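Local coordinates for chitinase (Paenibacillus sp. FPU-7, PDB 5GZT), which probably hydrolyses internal beta-1,4 linkages of chitin and chitodextrins at random, as an endo-acting enzyme with two family 18 glycoside hydrolase domains, at residues Y703-A708 against V715-N720; V387-A392 against K434-K439; V34-S39 against V55-L60; R536-V541 against E550-Q555. All blocks are in the same frame, centred on the assembly; numbering follows the deposited sequence.

Contact 1 (Y703-A708 against V715-N720). With FMT (formic acid), chain J.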
loop_
_atom_site.group_PDB
_atom_site.type_symbol
_atom_site.label_atom_id
_atom_site.label_comp_id
_atom_site.label_asym_id
_atom_site.label_seq_id
_atom_site.Cartn_x
_atom_site.Cartn_y
_atom_site.Cartn_z
ATOM N N TYR B 703 -29.610 -31.749 -13.333
ATOM C CA TYR B 703 -29.226 -30.603 -12.547
ATOM C C TYR B 703 -28.905 -29.507 -13.530
ATOM O O TYR B 703 -28.593 -29.766 -14.687
ATOM C CB TYR B 703 -27.967 -30.917 -11.708
ATOM C CG TYR B 703 -26.781 -31.293 -12.548
ATOM C CD1 TYR B 703 -26.543 -32.629 -12.930
ATOM C CD2 TYR B 703 -25.878 -30.350 -12.958
ATOM C CE1 TYR B 703 -25.446 -32.978 -13.716
ATOM C CE2 TYR B 703 -24.768 -30.700 -13.744
ATOM C CZ TYR B 703 -24.575 -32.021 -14.072
ATOM O OH TYR B 703 -23.537 -32.345 -14.835
ATOM N N THR B 704 -28.904 -28.284 -13.033
ATOM C CA THR B 704 -28.421 -27.110 -13.827
ATOM C C THR B 704 -27.481 -26.284 -12.942
ATOM O O THR B 704 -27.459 -26.485 -11.670
ATOM C CB THR B 704 -29.626 -26.220 -14.172
ATOM O OG1 THR B 704 -30.281 -25.838 -12.976
ATOM C CG2 THR B 704 -30.674 -26.912 -15.019
ATOM N N VAL B 705 -26.640 -25.430 -13.544
ATOM C CA VAL B 705 -25.804 -24.554 -12.771
ATOM C C VAL B 705 -26.178 -23.115 -13.160
ATOM O O VAL B 705 -26.559 -22.892 -14.286
ATOM C CB VAL B 705 -24.326 -24.786 -12.983
ATOM C CG1 VAL B 705 -24.005 -26.237 -12.693
ATOM C CG2 VAL B 705 -23.944 -24.443 -14.413
ATOM N N ALA B 706 -26.094 -22.180 -12.212
ATOM C CA ALA B 706 -26.421 -20.787 -12.440
ATOM C C ALA B 706 -25.708 -20.009 -11.345
ATOM O O ALA B 706 -25.062 -20.581 -10.399
ATOM C CB ALA B 706 -27.950 -20.532 -12.394
ATOM N N ASN B 707 -25.803 -18.702 -11.457
ATOM C CA ASN B 707 -25.324 -17.813 -10.392
ATOM C C ASN B 707 -26.370 -17.876 -9.303
ATOM O O ASN B 707 -27.537 -17.668 -9.577
ATOM C CB ASN B 707 -25.258 -16.317 -10.861
ATOM C CG ASN B 707 -24.213 -16.102 -11.936
ATOM O OD1 ASN B 707 -23.115 -15.569 -11.732
ATOM N ND2 ASN B 707 -24.529 -16.530 -13.041
ATOM N N ALA B 708 -25.938 -18.019 -8.066
ATOM C CA ALA B 708 -26.895 -18.079 -6.931
ATOM C C ALA B 708 -27.580 -16.743 -6.653
ATOM O O ALA B 708 -26.913 -15.775 -6.475
ATOM C CB ALA B 708 -26.125 -18.481 -5.692
ATOM N N VAL B 715 -21.782 -19.855 -7.176
ATOM C CA VAL B 715 -22.420 -20.788 -8.023
ATOM C C VAL B 715 -23.508 -21.504 -7.283
ATOM O O VAL B 715 -23.301 -21.915 -6.162
ATOM C CB VAL B 715 -21.384 -21.878 -8.457
ATOM C CG1 VAL B 715 -22.066 -23.011 -9.226
ATOM C CG2 VAL B 715 -20.345 -21.238 -9.343
ATOM N N ALA B 716 -24.646 -21.677 -7.945
ATOM C CA ALA B 716 -25.728 -22.547 -7.543
ATOM C C ALA B 716 -25.752 -23.745 -8.436
ATOM O O ALA B 716 -25.655 -23.615 -9.676
ATOM C CB ALA B 716 -27.065 -21.858 -7.675
ATOM N N VAL B 717 -25.852 -24.924 -7.814
ATOM C CA VAL B 717 -26.080 -26.150 -8.532
ATOM C C VAL B 717 -27.433 -26.582 -8.150
ATOM O O VAL B 717 -27.617 -27.015 -7.013
ATOM C CB VAL B 717 -25.030 -27.259 -8.229
ATOM C CG1 VAL B 717 -25.343 -28.508 -9.042
ATOM C CG2 VAL B 717 -23.613 -26.805 -8.499
ATOM N N TYR B 718 -28.405 -26.524 -9.065
ATOM C CA TYR B 718 -29.801 -26.899 -8.767
ATOM C C TYR B 718 -29.964 -28.400 -9.088
ATOM O O TYR B 718 -29.789 -28.826 -10.246
ATOM C CB TYR B 718 -30.790 -26.070 -9.614
ATOM C CG TYR B 718 -30.713 -24.552 -9.349
ATOM C CD1 TYR B 718 -31.252 -23.960 -8.198
ATOM C CD2 TYR B 718 -30.117 -23.713 -10.281
ATOM C CE1 TYR B 718 -31.133 -22.588 -7.982
ATOM C CE2 TYR B 718 -30.061 -22.376 -10.100
ATOM C CZ TYR B 718 -30.519 -21.809 -8.983
ATOM O OH TYR B 718 -30.309 -20.415 -8.912
ATOM N N VAL B 719 -30.160 -29.219 -8.054
ATOM C CA VAL B 719 -30.404 -30.663 -8.243
ATOM C C VAL B 719 -31.918 -30.795 -8.375
ATOM O O VAL B 719 -32.689 -30.436 -7.481
ATOM C CB VAL B 719 -29.864 -31.469 -7.049
ATOM C CG1 VAL B 719 -30.179 -32.944 -7.209
ATOM C CG2 VAL B 719 -28.340 -31.298 -6.986
ATOM N N ASN B 720 -32.344 -31.325 -9.477
ATOM C CA ASN B 720 -33.777 -31.531 -9.744
ATOM C C ASN B 720 -34.454 -32.503 -8.891
ATOM O O ASN B 720 -35.679 -32.385 -8.601
ATOM C CB ASN B 720 -33.951 -32.088 -11.095
ATOM C CG ASN B 720 -34.726 -31.194 -11.936
ATOM O OD1 ASN B 720 -35.976 -31.093 -11.747
ATOM N ND2 ASN B 720 -34.019 -30.471 -12.863
HETATM C C FMT J . -21.000 -31.252 -16.121
HETATM O O1 FMT J . -21.577 -30.480 -15.304
HETATM O O2 FMT J . -20.182 -30.850 -17.150
#
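A706 CB meets the Y718 ring at its edge and in its plane, 3.6 Å from CE2. The methyl of A716 lies over one face of the same ring, offset toward the rim, and A708 CB sits 4.0 Å from A716 CB, so three alanines and one tyrosine make a small apolar patch. Y718 CB points to the side of the sheet carrying T704 and A706, and chi1 (-62°) puts CG beside the backbone N. V705 and V717 occupy the other side, their nearest methyls, V705 CG1 and V717 CG2, 4.3 Å apart.

Nearer its root the Y718 side chain passes T704, whose OG1 is 3.4 Å from Y718 CD2. The backbones pair as an antiparallel hairpin: T704 and Y718 exchange bonds both ways, with Y718 N 2.8 Å from T704 O, and A706 and A716 do the same, the shorter being A716 N to A706 O at 2.7 Å. At the polar end Y703 OH donates to O1 of a formic acid (2.7 Å), probably from the crystallisation liquor, which V694 N also binds.

Strand 714-723 is the middle of a three-stranded antiparallel sheet, its other edge bonded to L676, F674 and G672 of strand 668-678. Y703, V705 and V717 rest on V694 of strand 692-695 in the second sheet, as expected for an immunoglobulin-like sandwich.

Contact 2 (V387-A392 against K434-K439)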
loop_
_atom_site.group_PDB
_atom_site.type_symbol
_atom_site.label_atom_id
_atom_site.label_comp_id
_atom_site.label_asym_id
_atom_site.label_seq_id
_atom_site.Cartn_x
_atom_site.Cartn_y
_atom_site.Cartn_z
ATOM N N VAL B 387 6.362 27.226 10.584
ATOM C CA VAL B 387 5.606 26.738 11.747
ATOM C C VAL B 387 4.965 25.347 11.380
ATOM O O VAL B 387 5.120 24.311 12.097
ATOM C CB VAL B 387 4.492 27.755 12.155
ATOM C CG1 VAL B 387 3.753 27.261 13.389
ATOM C CG2 VAL B 387 5.052 29.183 12.354
ATOM N N PHE B 388 4.288 25.348 10.240
ATOM C CA PHE B 388 3.635 24.155 9.729
ATOM C C PHE B 388 4.549 22.951 9.705
ATOM O O PHE B 388 4.315 21.929 10.436
ATOM C CB PHE B 388 3.031 24.403 8.341
ATOM C CG PHE B 388 2.248 23.212 7.841
ATOM C CD1 PHE B 388 0.901 23.063 8.159
ATOM C CD2 PHE B 388 2.891 22.182 7.140
ATOM C CE1 PHE B 388 0.201 21.932 7.739
ATOM C CE2 PHE B 388 2.180 21.052 6.720
ATOM C CZ PHE B 388 0.834 20.934 7.030
ATOM N N ALA B 389 5.636 23.079 8.935
ATOM C CA ALA B 389 6.603 21.970 8.786
ATOM C C ALA B 389 7.136 21.439 10.073
ATOM O O ALA B 389 7.272 20.203 10.271
ATOM C CB ALA B 389 7.730 22.379 7.882
ATOM N N ASN B 390 7.437 22.366 10.988
ATOM C CA ASN B 390 7.938 21.973 12.315
ATOM C C ASN B 390 6.844 21.234 13.062
ATOM O O ASN B 390 7.067 20.143 13.623
ATOM C CB ASN B 390 8.450 23.215 13.102
ATOM C CG ASN B 390 9.810 23.716 12.601
ATOM O OD1 ASN B 390 10.720 22.932 12.332
ATOM N ND2 ASN B 390 9.951 25.036 12.491
ATOM N N SER B 391 5.643 21.797 13.030
ATOM C CA SER B 391 4.453 21.101 13.576
ATOM C C SER B 391 4.226 19.674 13.021
ATOM O O SER B 391 3.976 18.673 13.785
ATOM C CB SER B 391 3.199 21.930 13.349
ATOM O OG SER B 391 2.243 21.414 14.246
ATOM N N ALA B 392 4.380 19.557 11.706
ATOM C CA ALA B 392 4.197 18.231 11.052
ATOM C C ALA B 392 5.166 17.252 11.542
ATOM O O ALA B 392 4.797 16.098 11.895
ATOM C CB ALA B 392 4.285 18.351 9.569
ATOM N N LYS B 434 9.275 21.238 -0.473
ATOM C CA LYS B 434 10.751 21.406 -0.344
ATOM C C LYS B 434 11.205 21.453 1.116
ATOM O O LYS B 434 12.072 20.661 1.601
ATOM C CB LYS B 434 11.109 22.700 -1.058
ATOM C CG LYS B 434 12.591 23.029 -1.098
ATOM C CD LYS B 434 12.785 24.245 -2.002
ATOM C CE LYS B 434 14.257 24.564 -2.231
ATOM N NZ LYS B 434 14.932 24.832 -0.941
ATOM N N LEU B 435 10.569 22.364 1.853
ATOM C CA LEU B 435 10.894 22.520 3.247
ATOM C C LEU B 435 10.799 21.227 4.013
ATOM O O LEU B 435 11.722 20.849 4.741
ATOM C CB LEU B 435 10.027 23.593 3.880
ATOM C CG LEU B 435 10.333 23.950 5.345
ATOM C CD1 LEU B 435 11.813 24.289 5.603
ATOM C CD2 LEU B 435 9.422 25.108 5.718
ATOM N N LEU B 436 9.703 20.499 3.824
ATOM C CA LEU B 436 9.447 19.297 4.634
ATOM C C LEU B 436 10.473 18.246 4.339
ATOM O O LEU B 436 10.923 17.446 5.224
ATOM C CB LEU B 436 8.025 18.735 4.300
ATOM C CG LEU B 436 6.841 19.505 4.877
ATOM C CD1 LEU B 436 5.594 19.233 4.050
ATOM C CD2 LEU B 436 6.666 19.109 6.319
ATOM N N ARG B 437 10.750 18.143 3.049
ATOM C CA ARG B 437 11.801 17.199 2.628
ATOM C C ARG B 437 13.154 17.604 3.339
ATOM O O ARG B 437 13.847 16.762 3.956
ATOM C CB ARG B 437 11.953 17.248 1.108
ATOM C CG ARG B 437 12.596 16.049 0.427
ATOM C CD ARG B 437 13.174 15.000 1.333
ATOM N NE ARG B 437 12.386 13.817 1.429
ATOM C CZ ARG B 437 12.393 12.933 2.430
ATOM N NH1 ARG B 437 13.082 13.087 3.546
ATOM N NH2 ARG B 437 11.599 11.876 2.323
ATOM N N GLU B 438 13.481 18.894 3.277
ATOM C CA GLU B 438 14.715 19.406 3.983
ATOM C C GLU B 438 14.712 18.988 5.447
ATOM O O GLU B 438 15.652 18.274 5.923
ATOM C CB GLU B 438 14.808 20.903 3.833
ATOM C CG GLU B 438 15.167 21.246 2.406
ATOM C CD GLU B 438 14.975 22.703 2.032
ATOM O OE1 GLU B 438 14.459 23.514 2.831
ATOM O OE2 GLU B 438 15.328 23.015 0.880
ATOM N N LYS B 439 13.619 19.316 6.147
ATOM C CA LYS B 439 13.582 19.041 7.566
ATOM C C LYS B 439 13.660 17.558 7.889
ATOM O O LYS B 439 14.198 17.153 8.962
ATOM C CB LYS B 439 12.346 19.661 8.183
ATOM C CG LYS B 439 12.261 21.174 7.998
ATOM C CD LYS B 439 11.417 21.762 9.101
ATOM C CE LYS B 439 11.325 23.271 8.993
ATOM N NZ LYS B 439 12.475 23.921 9.681
#
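A389 and L436 mark the close part of this helix pair: A389 CB lies 3.8 Å from L436 CD2, and their CA atoms are the nearest across the contact at 5.7 Å. L435 adds CD2 to the same methyl at 3.9 Å. L435 chi1 (-175°) sets CG anti to the backbone N, 4.0 Å from A389 CB. One turn on from A389, A392 CB touches L436 CD2 more loosely, at 4.1 Å.

The segment axes come within 9.7 Å and run in the same general sense at a crossing angle of -44°. Helices 382-398 and 425-447 flank strand 403-407 in sequence and pack outside the (beta/alpha)8 (TIM) barrel of the family 18 domain. Both A392 and L436 touch I404 of that strand, which places the apolar side of the contact against the barrel wall.

The opposite flank is polar and partly exposed. K439 passes its CE 3.9 Å from A389 CB, then bends at chi4 (-86°) to bring NZ to N390 OD1, a weak bond of 3.3 Å between side chains that cross at about a right angle. Both have a stronger partner in E386, which takes a salt bridge from K439 NZ and a hydrogen bond from N390 ND2.

Contact 3 (V34-S39 against V55-L60)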
loop_
_atom_site.group_PDB
_atom_site.type_symbol
_atom_site.label_atom_id
_atom_site.label_comp_id
_atom_site.label_asym_id
_atom_site.label_seq_id
_atom_site.Cartn_x
_atom_site.Cartn_y
_atom_site.Cartn_z
ATOM N N VAL B 34 22.790 58.782 -22.720
ATOM C CA VAL B 34 23.890 59.388 -23.485
ATOM C C VAL B 34 23.772 59.130 -25.001
ATOM O O VAL B 34 23.814 57.972 -25.454
ATOM C CB VAL B 34 25.265 58.834 -23.000
ATOM C CG1 VAL B 34 26.411 59.599 -23.650
ATOM C CG2 VAL B 34 25.359 58.807 -21.476
ATOM N N ILE B 35 23.695 60.179 -25.805
ATOM C CA ILE B 35 23.549 60.059 -27.237
ATOM C C ILE B 35 24.859 60.482 -27.788
ATOM O O ILE B 35 25.268 61.633 -27.581
ATOM C CB ILE B 35 22.448 61.028 -27.832
ATOM C CG1 ILE B 35 21.042 60.601 -27.441
ATOM C CG2 ILE B 35 22.532 61.087 -29.346
ATOM C CD1 ILE B 35 20.661 61.066 -26.064
ATOM N N ILE B 36 25.483 59.601 -28.557
ATOM C CA ILE B 36 26.838 59.789 -29.043
ATOM C C ILE B 36 26.873 60.123 -30.516
ATOM O O ILE B 36 26.524 59.292 -31.393
ATOM C CB ILE B 36 27.754 58.568 -28.717
ATOM C CG1 ILE B 36 27.736 58.331 -27.202
ATOM C CG2 ILE B 36 29.148 58.814 -29.233
ATOM C CD1 ILE B 36 28.668 57.258 -26.700
ATOM N N ALA B 37 27.340 61.352 -30.780
ATOM C CA ALA B 37 27.614 61.845 -32.123
ATOM C C ALA B 37 29.058 62.320 -32.196
ATOM O O ALA B 37 29.417 63.098 -33.087
ATOM C CB ALA B 37 26.662 62.993 -32.477
ATOM N N GLY B 38 29.880 61.877 -31.251
ATOM C CA GLY B 38 31.301 62.084 -31.379
ATOM C C GLY B 38 32.121 61.178 -30.496
ATOM O O GLY B 38 31.619 60.219 -29.927
ATOM N N SER B 39 33.401 61.521 -30.410
ATOM C CA SER B 39 34.388 60.772 -29.700
ATOM C C SER B 39 34.270 61.041 -28.220
ATOM O O SER B 39 34.093 62.199 -27.777
ATOM C CB SER B 39 35.766 61.099 -30.231
ATOM O OG SER B 39 35.811 60.712 -31.594
ATOM N N VAL B 55 22.790 54.129 -23.698
ATOM C CA VAL B 55 23.738 54.762 -24.563
ATOM C C VAL B 55 23.393 54.393 -25.996
ATOM O O VAL B 55 23.128 53.203 -26.265
ATOM C CB VAL B 55 25.178 54.246 -24.255
ATOM C CG1 VAL B 55 26.182 54.938 -25.141
ATOM C CG2 VAL B 55 25.531 54.417 -22.786
ATOM N N VAL B 56 23.464 55.365 -26.907
ATOM C CA VAL B 56 23.137 55.159 -28.306
ATOM C C VAL B 56 24.200 55.849 -29.083
ATOM O O VAL B 56 24.431 57.024 -28.820
ATOM C CB VAL B 56 21.783 55.859 -28.757
ATOM C CG1 VAL B 56 21.444 55.467 -30.205
ATOM C CG2 VAL B 56 20.624 55.562 -27.830
ATOM N N LEU B 57 24.800 55.176 -30.072
ATOM C CA LEU B 57 25.718 55.767 -31.026
ATOM C C LEU B 57 24.848 56.093 -32.219
ATOM O O LEU B 57 24.289 55.160 -32.832
ATOM C CB LEU B 57 26.849 54.779 -31.434
ATOM C CG LEU B 57 27.912 54.584 -30.327
ATOM C CD1 LEU B 57 27.282 54.044 -29.072
ATOM C CD2 LEU B 57 29.035 53.708 -30.826
ATOM N N LYS B 58 24.670 57.375 -32.526
ATOM C CA LYS B 58 23.670 57.787 -33.562
ATOM C C LYS B 58 24.289 57.933 -34.892
ATOM O O LYS B 58 25.538 57.895 -35.009
ATOM C CB LYS B 58 22.995 59.084 -33.195
ATOM C CG LYS B 58 21.995 58.941 -32.068
ATOM C CD LYS B 58 20.576 59.013 -32.581
ATOM C CE LYS B 58 19.636 58.920 -31.418
ATOM N NZ LYS B 58 18.284 58.606 -31.896
ATOM N N ASP B 59 23.437 58.083 -35.924
ATOM C CA ASP B 59 23.947 58.157 -37.309
ATOM C C ASP B 59 24.862 59.419 -37.539
ATOM O O ASP B 59 25.652 59.438 -38.487
ATOM C CB ASP B 59 22.797 58.014 -38.395
ATOM C CG ASP B 59 23.342 57.692 -39.824
ATOM O OD1 ASP B 59 24.196 56.792 -40.056
ATOM O OD2 ASP B 59 22.922 58.369 -40.777
ATOM N N LEU B 60 24.777 60.425 -36.655
ATOM C CA LEU B 60 25.644 61.644 -36.722
ATOM C C LEU B 60 27.138 61.341 -36.328
ATOM O O LEU B 60 28.054 62.127 -36.673
ATOM C CB LEU B 60 25.018 62.767 -35.867
ATOM C CG LEU B 60 23.470 63.035 -36.044
ATOM C CD1 LEU B 60 22.672 63.028 -34.716
ATOM C CD2 LEU B 60 23.168 64.293 -36.879
#
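The carbonyl oxygen of V56 is approached by two groups of the neighbouring strand: I36 N donates to it at 2.8 Å, nearly along the C=O axis, and I35 CA makes a CA-H...O contact at 3.5 Å. V34 O is held in the same way, by V56 N at 3.0 Å and by the CA of V55. K58 N to I36 O (2.9 Å) continues the ladder one step past the regular strand. These three bonds, with segment axes only 12° apart, establish parallel pairing in the register V34-V55, I35-V56, I36-L57.

On the face carrying V34, I36, V55 and L57 the side chains are buried. I36 CG1 is anti to the carbonyl carbon and CD1 is anti to CA (chi2 -175°), which carries CD1 to 3.7 Å from V55 CG1 and 4.2 Å from L57 CD1. On the other face I35 CG2 meets K58 CG at 3.5 Å, and the lysine chain bends at chi2 (-106°) just beyond that touch. Past the strand ends, A37 CB and L60 CB meet at 3.8 Å.

Parallel strands stacked in sequence order, in two facing sheets, are the mark of a parallel beta-helix, in which 34-36 and 55-57 belong to successive coils. Strand 40-47 lies in the opposing sheet and sends L42 onto V34 and V55, while F52, one of the residues of the sodium site with E44, T50 and S72, touches V34. Strands 12-14 and 72-78 flank the pair in its own sheet.

Contact 4 (R536-V541 against E550-Q555)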
loop_
_atom_site.group_PDB
_atom_site.type_symbol
_atom_site.label_atom_id
_atom_site.label_comp_id
_atom_site.label_asym_id
_atom_site.label_seq_id
_atom_site.Cartn_x
_atom_site.Cartn_y
_atom_site.Cartn_z
ATOM N N ARG B 536 -20.406 5.334 -5.936
ATOM C CA ARG B 536 -21.130 6.581 -6.264
ATOM C C ARG B 536 -22.446 6.147 -6.829
ATOM O O ARG B 536 -22.486 5.171 -7.630
ATOM C CB ARG B 536 -20.372 7.458 -7.273
ATOM C CG ARG B 536 -19.178 8.114 -6.644
ATOM C CD ARG B 536 -19.669 9.417 -5.918
ATOM N NE ARG B 536 -18.638 9.957 -5.043
ATOM C CZ ARG B 536 -18.879 10.852 -4.101
ATOM N NH1 ARG B 536 -20.060 11.419 -3.990
ATOM N NH2 ARG B 536 -17.926 11.186 -3.307
ATOM N N VAL B 537 -23.515 6.854 -6.414
ATOM C CA VAL B 537 -24.881 6.507 -6.628
ATOM C C VAL B 537 -25.563 7.604 -7.418
ATOM O O VAL B 537 -25.277 8.796 -7.156
ATOM C CB VAL B 537 -25.598 6.344 -5.258
ATOM C CG1 VAL B 537 -27.013 5.935 -5.424
ATOM C CG2 VAL B 537 -24.937 5.260 -4.412
ATOM N N TRP B 538 -26.436 7.221 -8.361
ATOM C CA TRP B 538 -27.380 8.119 -8.997
ATOM C C TRP B 538 -28.784 7.581 -8.802
ATOM O O TRP B 538 -29.019 6.379 -9.004
ATOM C CB TRP B 538 -27.181 8.203 -10.490
ATOM C CG TRP B 538 -26.026 8.945 -11.028
ATOM C CD1 TRP B 538 -26.081 10.107 -11.816
ATOM C CD2 TRP B 538 -24.655 8.534 -11.043
ATOM N NE1 TRP B 538 -24.833 10.423 -12.246
ATOM C CE2 TRP B 538 -23.946 9.468 -11.820
ATOM C CE3 TRP B 538 -23.971 7.406 -10.553
ATOM C CZ2 TRP B 538 -22.562 9.351 -12.068
ATOM C CZ3 TRP B 538 -22.604 7.300 -10.751
ATOM C CH2 TRP B 538 -21.916 8.261 -11.539
ATOM N N GLN B 539 -29.721 8.457 -8.387
ATOM C CA GLN B 539 -31.145 8.111 -8.314
ATOM C C GLN B 539 -31.895 8.673 -9.476
ATOM O O GLN B 539 -31.364 9.495 -10.250
ATOM C CB GLN B 539 -31.725 8.617 -6.970
ATOM C CG GLN B 539 -31.195 7.821 -5.795
ATOM C CD GLN B 539 -31.851 8.174 -4.470
ATOM O OE1 GLN B 539 -32.369 9.294 -4.275
ATOM N NE2 GLN B 539 -31.757 7.248 -3.529
ATOM N N ASN B 540 -33.113 8.197 -9.654
ATOM C CA ASN B 540 -33.962 8.608 -10.767
ATOM C C ASN B 540 -33.275 8.554 -12.117
ATOM O O ASN B 540 -33.410 9.488 -12.940
ATOM C CB ASN B 540 -34.535 10.055 -10.510
ATOM C CG ASN B 540 -35.380 10.094 -9.239
ATOM O OD1 ASN B 540 -36.263 9.296 -9.072
ATOM N ND2 ASN B 540 -34.975 10.860 -8.294
ATOM N N VAL B 541 -32.722 7.384 -12.419
ATOM C CA VAL B 541 -32.045 7.127 -13.697
ATOM C C VAL B 541 -33.068 6.532 -14.610
ATOM O O VAL B 541 -33.858 5.702 -14.186
ATOM C CB VAL B 541 -30.860 6.154 -13.454
ATOM C CG1 VAL B 541 -30.161 5.717 -14.734
ATOM C CG2 VAL B 541 -29.891 6.785 -12.476
ATOM N N GLU B 550 -26.896 6.579 -18.858
ATOM C CA GLU B 550 -28.263 6.962 -19.050
ATOM C C GLU B 550 -28.475 8.226 -18.209
ATOM O O GLU B 550 -27.777 8.489 -17.182
ATOM C CB GLU B 550 -29.272 5.868 -18.591
ATOM C CG GLU B 550 -29.109 4.501 -19.308
ATOM C CD GLU B 550 -29.523 4.550 -20.747
ATOM O OE1 GLU B 550 -30.184 5.559 -21.159
ATOM O OE2 GLU B 550 -29.130 3.666 -21.513
ATOM N N LYS B 551 -29.512 8.958 -18.584
ATOM C CA LYS B 551 -29.776 10.258 -17.938
ATOM C C LYS B 551 -30.342 10.012 -16.552
ATOM O O LYS B 551 -31.083 9.079 -16.349
ATOM C CB LYS B 551 -30.757 11.103 -18.810
ATOM C CG LYS B 551 -30.148 11.607 -20.109
ATOM C CD LYS B 551 -31.167 12.318 -21.018
ATOM C CE LYS B 551 -30.500 12.873 -22.297
ATOM N NZ LYS B 551 -30.870 12.042 -23.509
ATOM N N ALA B 552 -29.974 10.859 -15.607
ATOM C CA ALA B 552 -30.494 10.841 -14.251
ATOM C C ALA B 552 -31.196 12.160 -13.912
ATOM O O ALA B 552 -30.667 13.249 -14.226
ATOM C CB ALA B 552 -29.340 10.666 -13.314
ATOM N N GLY B 553 -32.332 12.049 -13.220
ATOM C CA GLY B 553 -33.094 13.215 -12.721
ATOM C C GLY B 553 -32.590 13.726 -11.386
ATOM O O GLY B 553 -31.391 13.986 -11.179
ATOM N N SER B 554 -33.496 13.865 -10.460
ATOM C CA SER B 554 -33.179 14.561 -9.237
ATOM C C SER B 554 -32.393 13.686 -8.310
ATOM O O SER B 554 -32.823 12.615 -8.013
ATOM C CB SER B 554 -34.490 15.022 -8.500
ATOM O OG SER B 554 -34.254 15.320 -7.125
ATOM N N GLN B 555 -31.317 14.227 -7.750
ATOM C CA GLN B 555 -30.523 13.593 -6.705
ATOM C C GLN B 555 -30.845 14.009 -5.254
ATOM O O GLN B 555 -30.085 13.690 -4.323
ATOM C CB GLN B 555 -29.061 13.867 -7.032
ATOM C CG GLN B 555 -28.696 13.514 -8.475
ATOM C CD GLN B 555 -29.072 12.051 -8.746
ATOM O OE1 GLN B 555 -28.714 11.161 -7.941
ATOM N NE2 GLN B 555 -29.878 11.816 -9.775
HETATM O O HOH W 1 -26.667 10.984 -6.333
HETATM O O HOH W 2 -32.990 11.556 -5.502
#
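Q555 CB points away from 536-541; CG lies beside the backbone N, and a bend at chi2 (-55°) turns CD back to 3.7 Å from Q539 N. At the tip, OE1 accepts from Q539 N (2.9 Å) on a lone pair in the plane of its carbonyl, and from a water at 2.6 Å that bonds to V537 O. NE2 donates to Q539 O (2.8 Å) and to G553 O (3.0 Å), the latter approached from above its carbonyl plane.

The side-chain amide pairs with both polar atoms of the Q539 backbone, much as another strand would, just where strand 534-538 ends. That strand lies between 561-563 and 596-598 in an antiparallel sheet of the first family 18 domain; 550-555 is in the loop leading to 561-563. N540 ND2 reaches S554 O at 2.8 Å, in the plane of both the amide and the carbonyl, and G553 N donates to N540 O at 2.8 Å. The apolar part is A552 CB, packed against W538 CD1 (3.6 Å) and V541 CG2.

With OE1 taking two donors and NE2 giving two bonds, the Q555 amide orientation is fixed, and uncharged polar groups, not salt bridges, tie loop to strand end.

How the contacts relate
From the N terminus the chain first closes contact 3, where 15 residues separate neighbouring coils of the beta-helix. Contact 2 follows in the first family 18 domain, bridging 41 residues that include strand 403-407. Contact 4 closes an eight-residue loop in the same domain, its centre about 44 Å from that of contact 2, and fastens this loop to the end of strand 534-538. Contact 1 comes last, a hairpin with six residues between its segments in the immunoglobulin-like domain. All four are in series: none nests or crosses. The extremes, contacts 1 and 3, have centres about 102 Å apart, so they lie in separate modules, while contacts 2 and 4 share one.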